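Long-range contacts in protein (hdlp (histone deacetylase-like protein)) (Aquifex aeolicus, PDB 1C3P), which probably removes acetyl groups as a zinc-dependent member of the histone deacetylase family and may take part in acetoin breakdown: residues F159-H170 with P248-P259; G102-T110 with F124-H132. All blocks are in the same frame, centred on the assembly; numbering follows the deposited sequence.

Contact 1: F159-H170 with P248-P259; sequences FKRILYIDLDAH and PEVYLLQLGTDP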
loop_
_atom_site.group_PDB
_atom_site.type_symbol
_atom_site.label_atom_id
_atom_site.label_comp_id
_atom_site.label_asym_id
_atom_site.label_seq_id
_atom_site.Cartn_x
_atom_site.Cartn_y
_atom_site.Cartn_z
ATOM N N PHE A 159 -19.231 3.280 -11.768
ATOM C CA PHE A 159 -18.110 4.117 -12.167
ATOM C C PHE A 159 -17.465 3.501 -13.400
ATOM O O PHE A 159 -17.265 2.293 -13.451
ATOM C CB PHE A 159 -17.093 4.251 -11.035
ATOM C CG PHE A 159 -17.559 5.138 -9.914
ATOM C CD1 PHE A 159 -18.357 4.639 -8.886
ATOM C CD2 PHE A 159 -17.256 6.492 -9.931
ATOM C CE1 PHE A 159 -18.848 5.494 -7.891
ATOM C CE2 PHE A 159 -17.739 7.360 -8.948
ATOM C CZ PHE A 159 -18.535 6.865 -7.928
ATOM N N LYS A 160 -17.146 4.333 -14.385
ATOM C CA LYS A 160 -16.547 3.866 -15.634
ATOM C C LYS A 160 -15.143 4.387 -15.911
ATOM O O LYS A 160 -14.529 4.042 -16.926
ATOM C CB LYS A 160 -17.482 4.232 -16.792
ATOM C CG LYS A 160 -18.810 3.493 -16.725
ATOM C CD LYS A 160 -19.900 4.113 -17.602
ATOM C CE LYS A 160 -19.491 4.256 -19.061
ATOM N NZ LYS A 160 -18.434 5.291 -19.252
ATOM N N ARG A 161 -14.638 5.235 -15.023
ATOM C CA ARG A 161 -13.287 5.777 -15.174
ATOM C C ARG A 161 -12.662 5.831 -13.792
ATOM O O ARG A 161 -12.793 6.816 -13.066
ATOM C CB ARG A 161 -13.303 7.184 -15.784
ATOM C CG ARG A 161 -13.805 7.254 -17.228
ATOM C CD ARG A 161 -13.581 8.652 -17.804
ATOM N NE ARG A 161 -14.255 9.703 -17.045
ATOM C CZ ARG A 161 -15.568 9.939 -17.063
ATOM N NH1 ARG A 161 -16.375 9.197 -17.810
ATOM N NH2 ARG A 161 -16.077 10.916 -16.322
ATOM N N ILE A 162 -11.973 4.761 -13.428
ATOM C CA ILE A 162 -11.362 4.674 -12.104
ATOM C C ILE A 162 -9.842 4.662 -12.222
ATOM O O ILE A 162 -9.294 3.922 -13.009
ATOM C CB ILE A 162 -11.852 3.385 -11.435
ATOM C CG1 ILE A 162 -13.380 3.431 -11.363
ATOM C CG2 ILE A 162 -11.236 3.235 -10.063
ATOM C CD1 ILE A 162 -14.033 2.127 -11.033
ATOM N N LEU A 163 -9.168 5.496 -11.439
ATOM C CA LEU A 163 -7.719 5.557 -11.500
ATOM C C LEU A 163 -7.161 4.986 -10.218
ATOM O O LEU A 163 -7.675 5.266 -9.147
ATOM C CB LEU A 163 -7.263 7.018 -11.650
ATOM C CG LEU A 163 -5.783 7.363 -11.439
ATOM C CD1 LEU A 163 -4.948 6.704 -12.537
ATOM C CD2 LEU A 163 -5.592 8.868 -11.440
ATOM N N TYR A 164 -6.127 4.163 -10.336
ATOM C CA TYR A 164 -5.458 3.603 -9.166
ATOM C C TYR A 164 -3.998 4.046 -9.246
ATOM O O TYR A 164 -3.342 3.877 -10.277
ATOM C CB TYR A 164 -5.535 2.082 -9.184
ATOM C CG TYR A 164 -4.776 1.438 -8.050
ATOM C CD1 TYR A 164 -5.251 1.457 -6.734
ATOM C CD2 TYR A 164 -3.566 0.812 -8.304
ATOM C CE1 TYR A 164 -4.506 0.842 -5.703
ATOM C CE2 TYR A 164 -2.837 0.216 -7.311
ATOM C CZ TYR A 164 -3.298 0.224 -6.024
ATOM O OH TYR A 164 -2.518 -0.432 -5.092
ATOM N N ILE A 165 -3.486 4.634 -8.167
ATOM C CA ILE A 165 -2.103 5.101 -8.137
ATOM C C ILE A 165 -1.409 4.347 -7.003
ATOM O O ILE A 165 -1.885 4.345 -5.867
ATOM C CB ILE A 165 -2.026 6.610 -7.866
ATOM C CG1 ILE A 165 -2.795 7.373 -8.951
ATOM C CG2 ILE A 165 -0.572 7.045 -7.785
ATOM C CD1 ILE A 165 -3.056 8.848 -8.602
ATOM N N ASP A 166 -0.284 3.723 -7.322
ATOM C CA ASP A 166 0.439 2.899 -6.362
ATOM C C ASP A 166 1.837 3.451 -6.069
ATOM O O ASP A 166 2.759 3.351 -6.886
ATOM C CB ASP A 166 0.496 1.458 -6.927
ATOM C CG ASP A 166 1.004 0.440 -5.918
ATOM O OD1 ASP A 166 2.177 0.553 -5.513
ATOM O OD2 ASP A 166 0.221 -0.472 -5.536
ATOM N N LEU A 167 2.009 4.032 -4.887
ATOM C CA LEU A 167 3.302 4.611 -4.531
ATOM C C LEU A 167 4.231 3.699 -3.741
ATOM O O LEU A 167 5.319 4.113 -3.332
ATOM C CB LEU A 167 3.092 5.929 -3.770
ATOM C CG LEU A 167 2.334 6.969 -4.610
ATOM C CD1 LEU A 167 2.301 8.289 -3.857
ATOM C CD2 LEU A 167 3.017 7.168 -5.973
ATOM N N ASP A 168 3.787 2.466 -3.525
ATOM C CA ASP A 168 4.585 1.456 -2.826
ATOM C C ASP A 168 5.849 1.249 -3.667
ATOM O O ASP A 168 5.790 1.358 -4.885
ATOM C CB ASP A 168 3.804 0.143 -2.778
ATOM C CG ASP A 168 4.435 -0.883 -1.872
ATOM O OD1 ASP A 168 4.366 -0.697 -0.642
ATOM O OD2 ASP A 168 5.009 -1.869 -2.383
ATOM N N ALA A 169 6.966 0.916 -3.015
ATOM C CA ALA A 169 8.252 0.700 -3.691
ATOM C C ALA A 169 8.294 -0.571 -4.545
ATOM O O ALA A 169 9.309 -0.866 -5.173
ATOM C CB ALA A 169 9.407 0.679 -2.648
ATOM N N HIS A 170 7.200 -1.333 -4.547
ATOM C CA HIS A 170 7.127 -2.540 -5.366
ATOM C C HIS A 170 5.921 -2.426 -6.287
ATOM O O HIS A 170 4.907 -1.827 -5.925
ATOM C CB HIS A 170 6.983 -3.809 -4.509
ATOM C CG HIS A 170 8.143 -4.065 -3.601
ATOM N ND1 HIS A 170 8.287 -3.448 -2.377
ATOM C CD2 HIS A 170 9.231 -4.857 -3.757
ATOM C CE1 HIS A 170 9.414 -3.850 -1.817
ATOM N NE2 HIS A 170 10.007 -4.704 -2.634
ATOM N N PRO A 248 -10.269 10.777 -14.419
ATOM C CA PRO A 248 -10.915 9.910 -13.432
ATOM C C PRO A 248 -12.212 10.437 -12.841
ATOM O O PRO A 248 -12.351 11.638 -12.631
ATOM C CB PRO A 248 -9.841 9.776 -12.346
ATOM C CG PRO A 248 -8.546 10.066 -13.092
ATOM C CD PRO A 248 -8.989 11.266 -13.880
ATOM N N GLU A 249 -13.148 9.525 -12.580
ATOM C CA GLU A 249 -14.409 9.875 -11.929
ATOM C C GLU A 249 -14.084 9.719 -10.457
ATOM O O GLU A 249 -14.691 10.345 -9.584
ATOM C CB GLU A 249 -15.526 8.890 -12.279
ATOM C CG GLU A 249 -15.947 8.895 -13.742
ATOM C CD GLU A 249 -17.083 7.933 -14.012
ATOM O OE1 GLU A 249 -16.944 6.741 -13.670
ATOM O OE2 GLU A 249 -18.119 8.364 -14.570
ATOM N N VAL A 250 -13.107 8.860 -10.191
ATOM C CA VAL A 250 -12.687 8.597 -8.829
ATOM C C VAL A 250 -11.343 7.892 -8.862
ATOM O O VAL A 250 -11.042 7.207 -9.827
ATOM C CB VAL A 250 -13.724 7.701 -8.089
ATOM C CG1 VAL A 250 -13.882 6.361 -8.783
ATOM C CG2 VAL A 250 -13.290 7.498 -6.666
ATOM N N TYR A 251 -10.531 8.081 -7.828
ATOM C CA TYR A 251 -9.229 7.422 -7.783
ATOM C C TYR A 251 -8.908 6.880 -6.388
ATOM O O TYR A 251 -9.440 7.358 -5.381
ATOM C CB TYR A 251 -8.117 8.400 -8.230
ATOM C CG TYR A 251 -7.605 9.346 -7.151
ATOM C CD1 TYR A 251 -6.580 8.956 -6.286
ATOM C CD2 TYR A 251 -8.149 10.624 -6.990
ATOM C CE1 TYR A 251 -6.118 9.799 -5.298
ATOM C CE2 TYR A 251 -7.684 11.496 -5.984
ATOM C CZ TYR A 251 -6.675 11.070 -5.147
ATOM O OH TYR A 251 -6.212 11.873 -4.127
ATOM N N LEU A 252 -8.055 5.853 -6.347
ATOM C CA LEU A 252 -7.583 5.267 -5.094
ATOM C C LEU A 252 -6.068 5.392 -5.142
ATOM O O LEU A 252 -5.457 5.285 -6.212
ATOM C CB LEU A 252 -7.962 3.780 -4.958
ATOM C CG LEU A 252 -9.455 3.468 -5.004
ATOM C CD1 LEU A 252 -9.884 3.332 -6.450
ATOM C CD2 LEU A 252 -9.724 2.162 -4.275
ATOM N N LEU A 253 -5.479 5.625 -3.981
ATOM C CA LEU A 253 -4.036 5.825 -3.837
ATOM C C LEU A 253 -3.514 4.901 -2.752
ATOM O O LEU A 253 -4.063 4.879 -1.651
ATOM C CB LEU A 253 -3.785 7.288 -3.430
ATOM C CG LEU A 253 -2.417 7.742 -2.934
ATOM C CD1 LEU A 253 -1.417 7.617 -4.077
ATOM C CD2 LEU A 253 -2.499 9.212 -2.461
ATOM N N GLN A 254 -2.460 4.145 -3.049
ATOM C CA GLN A 254 -1.901 3.232 -2.056
ATOM C C GLN A 254 -0.590 3.857 -1.605
ATOM O O GLN A 254 0.233 4.341 -2.407
ATOM C CB GLN A 254 -1.744 1.803 -2.639
ATOM C CG GLN A 254 -0.394 1.423 -3.186
ATOM C CD GLN A 254 0.435 0.591 -2.210
ATOM O OE1 GLN A 254 0.155 -0.600 -1.962
ATOM N NE2 GLN A 254 1.462 1.213 -1.650
ATOM N N LEU A 255 -0.409 3.850 -0.292
ATOM C CA LEU A 255 0.712 4.511 0.342
ATOM C C LEU A 255 1.631 3.661 1.186
ATOM O O LEU A 255 1.833 3.969 2.367
ATOM C CB LEU A 255 0.124 5.639 1.204
ATOM C CG LEU A 255 -0.748 6.581 0.374
ATOM C CD1 LEU A 255 -1.707 7.354 1.255
ATOM C CD2 LEU A 255 0.164 7.505 -0.420
ATOM N N GLY A 256 2.201 2.604 0.609
ATOM C CA GLY A 256 3.122 1.784 1.381
ATOM C C GLY A 256 4.312 2.631 1.814
ATOM O O GLY A 256 4.708 3.556 1.101
ATOM N N THR A 257 4.887 2.319 2.975
ATOM C CA THR A 257 6.022 3.087 3.477
ATOM C C THR A 257 7.364 2.462 3.131
ATOM O O THR A 257 8.407 2.966 3.541
ATOM C CB THR A 257 5.945 3.282 5.020
ATOM O OG1 THR A 257 5.979 2.011 5.676
ATOM C CG2 THR A 257 4.650 4.005 5.394
ATOM N N ASP A 258 7.358 1.380 2.358
ATOM C CA ASP A 258 8.628 0.778 2.003
ATOM C C ASP A 258 9.597 1.639 1.189
ATOM O O ASP A 258 10.756 1.271 1.047
ATOM C CB ASP A 258 8.449 -0.610 1.364
ATOM C CG ASP A 258 7.453 -0.629 0.231
ATOM O OD1 ASP A 258 7.001 0.451 -0.199
ATOM O OD2 ASP A 258 7.126 -1.749 -0.231
ATOM N N PRO A 259 9.138 2.745 0.574
ATOM C CA PRO A 259 10.113 3.552 -0.168
ATOM C C PRO A 259 11.124 4.308 0.726
ATOM O O PRO A 259 12.123 4.828 0.236
ATOM C CB PRO A 259 9.223 4.504 -0.980
ATOM C CG PRO A 259 8.010 4.650 -0.096
ATOM C CD PRO A 259 7.768 3.219 0.287
HETATM O O HOH W 1 -18.952 10.988 -15.054
#

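Contact 2: G102-T110 with F124-H132; sequences GSSLATGST and FNPAGGMHH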
loop_
_atom_site.group_PDB
_atom_site.type_symbol
_atom_site.label_atom_id
_atom_site.label_comp_id
_atom_site.label_asym_id
_atom_site.label_seq_id
_atom_site.Cartn_x
_atom_site.Cartn_y
_atom_site.Cartn_z
ATOM N N GLY A 102 -7.280 -12.167 8.720
ATOM C CA GLY A 102 -6.624 -10.866 8.684
ATOM C C GLY A 102 -6.799 -10.231 7.312
ATOM O O GLY A 102 -7.094 -9.047 7.202
ATOM N N SER A 103 -6.611 -11.018 6.258
ATOM C CA SER A 103 -6.779 -10.487 4.899
ATOM C C SER A 103 -8.208 -10.023 4.662
ATOM O O SER A 103 -8.431 -8.957 4.072
ATOM C CB SER A 103 -6.388 -11.537 3.854
ATOM O OG SER A 103 -4.990 -11.797 3.925
ATOM N N SER A 104 -9.185 -10.801 5.121
ATOM C CA SER A 104 -10.580 -10.382 4.945
ATOM C C SER A 104 -10.897 -9.094 5.706
ATOM O O SER A 104 -11.717 -8.278 5.286
ATOM C CB SER A 104 -11.532 -11.485 5.420
ATOM O OG SER A 104 -11.504 -12.556 4.503
ATOM N N LEU A 105 -10.246 -8.919 6.839
ATOM C CA LEU A 105 -10.485 -7.739 7.642
ATOM C C LEU A 105 -9.900 -6.498 6.948
ATOM O O LEU A 105 -10.504 -5.428 6.933
ATOM C CB LEU A 105 -9.861 -7.956 9.022
ATOM C CG LEU A 105 -10.346 -7.090 10.173
ATOM C CD1 LEU A 105 -11.865 -7.313 10.377
ATOM C CD2 LEU A 105 -9.550 -7.469 11.446
ATOM N N ALA A 106 -8.727 -6.653 6.357
ATOM C CA ALA A 106 -8.076 -5.547 5.653
ATOM C C ALA A 106 -8.888 -5.169 4.419
ATOM O O ALA A 106 -8.992 -3.995 4.063
ATOM C CB ALA A 106 -6.636 -5.959 5.244
ATOM N N THR A 107 -9.475 -6.172 3.778
ATOM C CA THR A 107 -10.266 -5.955 2.558
ATOM C C THR A 107 -11.620 -5.332 2.873
ATOM O O THR A 107 -12.085 -4.440 2.157
ATOM C CB THR A 107 -10.415 -7.282 1.798
ATOM O OG1 THR A 107 -9.095 -7.745 1.463
ATOM C CG2 THR A 107 -11.268 -7.120 0.523
ATOM N N GLY A 108 -12.264 -5.795 3.936
ATOM C CA GLY A 108 -13.525 -5.194 4.300
ATOM C C GLY A 108 -13.258 -3.728 4.629
ATOM O O GLY A 108 -14.098 -2.867 4.363
ATOM N N SER A 109 -12.085 -3.439 5.200
ATOM C CA SER A 109 -11.721 -2.063 5.563
ATOM C C SER A 109 -11.570 -1.164 4.329
ATOM O O SER A 109 -11.766 0.065 4.388
ATOM C CB SER A 109 -10.433 -2.067 6.397
ATOM O OG SER A 109 -10.630 -2.749 7.626
ATOM N N THR A 110 -11.205 -1.767 3.204
ATOM C CA THR A 110 -11.088 -1.010 1.969
ATOM C C THR A 110 -12.474 -0.705 1.440
ATOM O O THR A 110 -12.699 0.384 0.921
ATOM C CB THR A 110 -10.257 -1.769 0.931
ATOM O OG1 THR A 110 -8.876 -1.649 1.297
ATOM C CG2 THR A 110 -10.505 -1.220 -0.489
ATOM N N PHE A 124 -9.068 6.730 5.367
ATOM C CA PHE A 124 -7.777 6.086 5.184
ATOM C C PHE A 124 -7.836 4.691 5.795
ATOM O O PHE A 124 -8.177 4.529 6.970
ATOM C CB PHE A 124 -6.680 6.919 5.868
ATOM C CG PHE A 124 -5.294 6.297 5.840
ATOM C CD1 PHE A 124 -4.838 5.598 4.727
ATOM C CD2 PHE A 124 -4.403 6.508 6.902
ATOM C CE1 PHE A 124 -3.518 5.122 4.670
ATOM C CE2 PHE A 124 -3.069 6.034 6.846
ATOM C CZ PHE A 124 -2.636 5.344 5.731
ATOM N N ASN A 125 -7.540 3.686 4.980
ATOM C CA ASN A 125 -7.481 2.318 5.456
ATOM C C ASN A 125 -6.028 1.853 5.369
ATOM O O ASN A 125 -5.587 1.358 4.332
ATOM C CB ASN A 125 -8.347 1.385 4.608
ATOM C CG ASN A 125 -8.070 -0.057 4.925
ATOM O OD1 ASN A 125 -7.703 -0.373 6.058
ATOM N ND2 ASN A 125 -8.251 -0.957 3.938
ATOM N N PRO A 126 -5.263 1.991 6.462
ATOM C CA PRO A 126 -3.862 1.571 6.447
ATOM C C PRO A 126 -3.615 0.080 6.207
ATOM O O PRO A 126 -2.534 -0.303 5.777
ATOM C CB PRO A 126 -3.365 2.034 7.815
ATOM C CG PRO A 126 -4.618 1.875 8.679
ATOM C CD PRO A 126 -5.607 2.567 7.775
ATOM N N ALA A 127 -4.613 -0.756 6.488
ATOM C CA ALA A 127 -4.474 -2.195 6.304
ATOM C C ALA A 127 -4.600 -2.588 4.838
ATOM O O ALA A 127 -4.186 -3.682 4.451
ATOM C CB ALA A 127 -5.543 -2.950 7.143
ATOM N N GLY A 128 -5.155 -1.691 4.029
ATOM C CA GLY A 128 -5.368 -1.969 2.614
ATOM C C GLY A 128 -4.136 -1.859 1.732
ATOM O O GLY A 128 -3.026 -1.640 2.202
ATOM N N GLY A 129 -4.340 -2.010 0.433
ATOM C CA GLY A 129 -3.235 -1.932 -0.499
ATOM C C GLY A 129 -2.448 -3.225 -0.675
ATOM O O GLY A 129 -1.266 -3.174 -1.000
ATOM N N MET A 130 -3.088 -4.371 -0.444
ATOM C CA MET A 130 -2.444 -5.693 -0.613
ATOM C C MET A 130 -2.482 -5.959 -2.118
ATOM O O MET A 130 -3.208 -6.824 -2.612
ATOM C CB MET A 130 -3.244 -6.743 0.154
ATOM C CG MET A 130 -3.369 -6.334 1.627
ATOM S SD MET A 130 -4.117 -7.542 2.713
ATOM C CE MET A 130 -2.857 -8.759 2.671
ATOM N N HIS A 131 -1.616 -5.231 -2.817
ATOM C CA HIS A 131 -1.590 -5.191 -4.269
ATOM C C HIS A 131 -0.943 -6.290 -5.087
ATOM O O HIS A 131 -0.900 -6.176 -6.294
ATOM C CB HIS A 131 -0.989 -3.843 -4.707
ATOM C CG HIS A 131 0.453 -3.656 -4.345
ATOM N ND1 HIS A 131 1.209 -4.620 -3.711
ATOM C CD2 HIS A 131 1.288 -2.611 -4.566
ATOM C CE1 HIS A 131 2.446 -4.175 -3.556
ATOM N NE2 HIS A 131 2.520 -2.960 -4.067
ATOM N N HIS A 132 -0.435 -7.332 -4.446
ATOM C CA HIS A 132 0.213 -8.407 -5.191
ATOM C C HIS A 132 -0.660 -9.624 -5.525
ATOM O O HIS A 132 -0.360 -10.333 -6.480
ATOM C CB HIS A 132 1.471 -8.871 -4.432
ATOM C CG HIS A 132 2.617 -7.911 -4.515
ATOM N ND1 HIS A 132 3.379 -7.555 -3.423
ATOM C CD2 HIS A 132 3.158 -7.267 -5.576
ATOM C CE1 HIS A 132 4.340 -6.732 -3.811
ATOM N NE2 HIS A 132 4.228 -6.542 -5.111
#

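Contact 1: F159-H170 with P248-P259
Glu-249 OE1 takes two backbone N-H groups from the turn that leads into strand 162-166. Lys-160 N meets it at 2.5 Å, on the syn side and a little out of the carboxylate plane, while Arg-161 N arrives more steeply from the same face at 3.1 Å. A glutamate suits this place because its chain is extended beyond CG (chi2 -178°), which carries the carboxylate across to the backbone of Lys-160. Its CG lies over one face of the Arg-161 guanidinium, 3.3 Å from NH2; OE2 is well out of that plane, so the salt bridge is long and purely electrostatic, and a water joins OE2 to NH2. Arg-161 NE is turned instead to Glu-247 O. With an alanine here, the N-H groups of Lys-160 and Arg-161 would probably lose their shared acceptor, and the guanidinium its packed CG and nearby charge.

Beyond this, strands 162-166 and 250-254 run parallel, joined by alternating backbone bonds such as Leu-252 N to Leu-163 O. Aliphatic side chains pack in register on both faces toward the starts of the strands: Ile-162 CG1 lies beside Val-250 CG1 at 3.9 Å, whereas Leu-163 CD2 packs on Pro-248 CG on the face covered by helix 272-286.

Past the strand ends, Asp-258 points toward the 159-170 segment. Its OD1 accepts a nearly straight bond from Ala-169 N (2.9 Å, 173°), and OD2 takes His-170 ND1 at 3.0 Å, lying in the imidazole plane. Asp-168 OD1 stands only 2.9 Å from Asp-258 OD1, two acceptors with no hydrogen bond between them, a closeness consistent with a site made to hold a metal ion. Asp-168, His-170 and Asp-258 are the zinc ligands, here without metal: a site built at the C-terminal ends of parallel strands, as in the arginase-deacetylase α/β fold.

Contact 2: G102-T110 with F124-H132
Asn-125 and Thr-110 cross at about a right angle, and the amide nitrogen at the end of the asparagine reaches up to the helix. CG lies opposite the backbone N (chi1 169°), which carries the amide from the end of strand 122-125 toward helix 98-118. There ND2 divides its hydrogens between two acceptors: Thr-110 OG1 at 2.8 Å, in the amide plane, and Ala-106 O at 3.1 Å, tilted 21° from it but in the plane of that carbonyl. The other end of the amide is turned to Ser-109, whose CB is 3.2 Å from OD1, and OD1 also takes a weak bond from Ala-127 N within the turn 125-128. Thr-110 OG1 has a further partner in Asn-146, whose OD1 also receives Gly-129 N.

Alongside this polar pair, small residues bring the backbones together. Ala-106 CB meets Ala-127 CB at 3.7 Å, two small side chains that let helix and turn approach closely. Gly-128 passes by Thr-110 OG1, where a side chain would collide with the hydroxyl. Met-130 rests SD on Ala-106 CB at 3.9 Å, and the bend at its last torsion (chi3 68°) turns CE toward Ser-103 OG, a hydroxyl that is hydrogen-bonded to Ala-98 O.

Chemically, the two donor bonds, with a weak acceptor bond to its own turn, probably hold the buried amide in one orientation and join the start of the loop to the helix.

Reading from the N terminus, contact 2 closes first: helix 98-118 is followed by strand 122-125, and the loop after that strand folds back on the helix across a gap of only 13 residues. Contact 1 opens later and encloses 77 residues, among them strands 185-192 and 217-222 and helix 228-245, before strand 250-254 returns beside strand 162-166. The two therefore follow in series, neither nested nor crossed. Both reach the same parallel sheet, with strand 290-292 between 122-125 and 250-254. They meet at His-131, whose NE2 probably bonds to Asp-168 OD2, bringing the loop of contact 2 beside the zinc-ligand loop of contact 1.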